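Local coordinates for uncharacterized protein (Pseudomonas syringae pv. tomato, PDB 3K4I), which is of unknown function but belongs to the aldolase/RraA family and is found as an assembly of three chains, at residues T51-I56 and G84-S89. Residues are numbered along the deposited sequence; the frame is centred on the assembly and turned at random.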
ATOM      1  N   THR C  51     -10.468  -8.729  -1.422  1.00  6.45           N
ATOM      2  CA  THR C  51     -10.557  -9.726  -2.497  1.00  5.67           C
ATOM      3  C   THR C  51      -9.651 -10.937  -2.252  1.00  6.29           C
ATOM      4  O   THR C  51      -8.706 -10.893  -1.443  1.00  7.40           O
ATOM      5  CB  THR C  51     -10.232  -9.124  -3.877  1.00  6.03           C
ATOM      6  OG1 THR C  51      -8.919  -8.511  -3.853  1.00  7.43           O
ATOM      7  CG2 THR C  51     -11.329  -8.109  -4.281  1.00  9.84           C
ATOM      8  N   ARG C  52      -9.962 -12.014  -2.954  1.00  6.59           N
ATOM      9  CA  ARG C  52      -9.155 -13.230  -2.940  1.00  7.48           C
ATOM     10  C   ARG C  52      -9.470 -14.018  -4.198  1.00  6.40           C
ATOM     11  O   ARG C  52     -10.469 -13.769  -4.853  1.00  6.24           O
ATOM     12  CB  ARG C  52      -9.427 -14.061  -1.664  1.00  9.01           C
ATOM     13  CG  ARG C  52     -10.860 -14.581  -1.542  1.00 15.04           C
ATOM     14  CD  ARG C  52     -11.082 -15.278  -0.190  1.00 11.80           C
ATOM     15  NE  ARG C  52     -10.180 -16.406   0.062  1.00 16.16           N
ATOM     16  CZ  ARG C  52     -10.274 -17.602  -0.517  1.00 14.11           C
ATOM     17  NH1 ARG C  52     -11.234 -17.852  -1.394  1.00 17.13           N
ATOM     18  NH2 ARG C  52      -9.401 -18.559  -0.221  1.00 17.54           N
ATOM     19  N   CYS C  53      -8.592 -14.928  -4.568  1.00  5.41           N
ATOM     20  CA  CYS C  53      -8.897 -15.834  -5.678  1.00  5.43           C
ATOM     21  C   CYS C  53      -8.209 -17.149  -5.518  1.00  7.37           C
ATOM     22  O   CYS C  53      -7.110 -17.246  -4.924  1.00  6.92           O
ATOM     23  CB  CYS C  53      -8.553 -15.236  -7.069  1.00  4.46           C
ATOM     24  SG  CYS C  53      -6.819 -14.728  -7.229  1.00  8.83           S
ATOM     25  N   VAL C  54      -8.854 -18.143  -6.123  1.00  7.73           N
ATOM     26  CA  VAL C  54      -8.335 -19.487  -6.265  1.00  7.35           C
ATOM     27  C   VAL C  54      -8.513 -19.905  -7.709  1.00  7.89           C
ATOM     28  O   VAL C  54      -9.602 -19.776  -8.284  1.00  9.50           O
ATOM     29  CB  VAL C  54      -9.124 -20.484  -5.367  1.00  7.87           C
ATOM     30  CG1 VAL C  54      -8.519 -21.858  -5.485  1.00  8.51           C
ATOM     31  CG2 VAL C  54      -9.085 -19.997  -3.927  1.00  8.38           C
ATOM     32  N   GLY C  55      -7.455 -20.410  -8.325  1.00  7.19           N
ATOM     33  CA  GLY C  55      -7.633 -20.935  -9.698  1.00  6.60           C
ATOM     34  C   GLY C  55      -6.335 -21.484 -10.255  1.00  6.98           C
ATOM     35  O   GLY C  55      -5.323 -21.584  -9.541  1.00  8.48           O
ATOM     36  N   ILE C  56      -6.380 -21.862 -11.527  1.00  5.54           N
ATOM     37  CA  ILE C  56      -5.279 -22.554 -12.175  1.00  6.04           C
ATOM     38  C   ILE C  56      -4.429 -21.546 -12.906  1.00  6.10           C
ATOM     39  O   ILE C  56      -4.958 -20.758 -13.673  1.00  7.44           O
ATOM     40  CB  ILE C  56      -5.868 -23.565 -13.195  1.00  7.14           C
ATOM     41  CG1 ILE C  56      -6.844 -24.508 -12.481  1.00  9.07           C
ATOM     42  CG2 ILE C  56      -4.765 -24.288 -13.930  1.00  8.94           C
ATOM     43  CD1 ILE C  56      -6.226 -25.335 -11.285  1.00  8.47           C
ATOM     44  N   GLY C  84     -11.763 -20.245 -15.090  1.00  5.64           N
ATOM     45  CA  GLY C  84     -11.259 -20.822 -13.849  1.00  4.20           C
ATOM     46  C   GLY C  84      -9.785 -20.557 -13.666  1.00  4.32           C
ATOM     47  O   GLY C  84      -9.199 -20.976 -12.657  1.00  4.82           O
ATOM     48  N   SER C  85      -9.208 -19.845 -14.634  1.00  2.91           N
ATOM     49  CA  SER C  85      -7.776 -19.503 -14.566  1.00  4.54           C
ATOM     50  C   SER C  85      -7.509 -18.353 -13.635  1.00  4.02           C
ATOM     51  O   SER C  85      -8.337 -17.456 -13.496  1.00  4.34           O
ATOM     52  CB  SER C  85      -7.265 -19.104 -15.937  1.00  5.84           C
ATOM     53  OG  SER C  85      -7.337 -20.185 -16.843  1.00  9.24           O
ATOM     54  N   VAL C  86      -6.317 -18.363 -13.024  1.00  3.72           N
ATOM     55  CA  VAL C  86      -5.711 -17.147 -12.474  1.00  4.82           C
ATOM     56  C   VAL C  86      -4.529 -16.825 -13.404  1.00  4.58           C
ATOM     57  O   VAL C  86      -3.683 -17.658 -13.581  1.00  6.53           O
ATOM     58  CB  VAL C  86      -5.200 -17.405 -11.043  1.00  5.25           C
ATOM     59  CG1 VAL C  86      -4.330 -16.272 -10.531  1.00  7.59           C
ATOM     60  CG2 VAL C  86      -6.393 -17.649 -10.079  1.00  8.23           C
ATOM     61  N   ILE C  87      -4.493 -15.621 -13.982  1.00  4.21           N
ATOM     62  CA  ILE C  87      -3.463 -15.241 -14.934  1.00  4.29           C
ATOM     63  C   ILE C  87      -2.261 -14.818 -14.100  1.00  5.13           C
ATOM     64  O   ILE C  87      -2.426 -14.064 -13.149  1.00  5.91           O
ATOM     65  CB  ILE C  87      -3.951 -14.071 -15.830  1.00  5.27           C
ATOM     66  CG1 ILE C  87      -5.013 -14.566 -16.825  1.00  3.40           C
ATOM     67  CG2 ILE C  87      -2.716 -13.412 -16.566  1.00  3.66           C
ATOM     68  CD1 ILE C  87      -5.781 -13.457 -17.648  1.00  5.64           C
ATOM     69  N   VAL C  88      -1.078 -15.334 -14.434  1.00  5.11           N
ATOM     70  CA  VAL C  88       0.137 -14.991 -13.684  1.00  4.73           C
ATOM     71  C   VAL C  88       1.066 -14.431 -14.719  1.00  4.46           C
ATOM     72  O   VAL C  88       1.487 -15.162 -15.607  1.00  4.00           O
ATOM     73  CB  VAL C  88       0.779 -16.194 -12.978  1.00  4.79           C
ATOM     74  CG1 VAL C  88       2.072 -15.759 -12.224  1.00  6.83           C
ATOM     75  CG2 VAL C  88      -0.221 -16.837 -12.013  1.00  5.58           C
ATOM     76  N   SER C  89       1.359 -13.128 -14.603  1.00  6.89           N
ATOM     77  CA  SER C  89       2.065 -12.384 -15.632  1.00  7.38           C
ATOM     78  C   SER C  89       3.387 -11.927 -15.106  1.00  6.14           C
ATOM     79  O   SER C  89       3.454 -11.335 -14.016  1.00  6.37           O
ATOM     80  CB  SER C  89       1.257 -11.161 -16.079  1.00  9.75           C
ATOM     81  OG  SER C  89       0.146 -11.567 -16.851  1.00 18.48           O
TER
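Val86 has CG1 anti to its backbone N (chi1 169°), which leaves CG2 beside that N and turned toward strand 53-56. There CG2 lies over the backbone of Gly55, 3.4 Å from Gly55 N. Cys53 SG meets the same methyl: its chi1 of 57° sets SG between backbone N and carbonyl carbon, and SG reaches Val86 CG2 at 4.1 Å. Gly55 carries no side chain, and Gly84 O comes to 3.3 Å from Gly55 CA; Gly84 O and Val86 CG2 fill the space beside that CA facing 84-89.

Next along the chain from Gly55, two backbone bonds grip Ile56 in a parallel bridge with Ser85. Ile56 N gives its hydrogen to Gly84 O at 3.2 Å. Ile56 O takes Val86 N at 2.8 Å, and Ser85 CA adds a CH···O contact. The axes of strands 53-56 and 85-89 cross at 87°, and within these segments the pairing is confined to this one bridge. It joins strands 53-63 and 85-90 of the mixed sheet; Cys53 and Gly55 make backbone hydrogen bonds to Cys173 and Met171 of strand 170-174. The chemistry implies a buried bridge with Ile56 backbone N and O both hydrogen-bonded, beside an apolar contact around Val86 CG2.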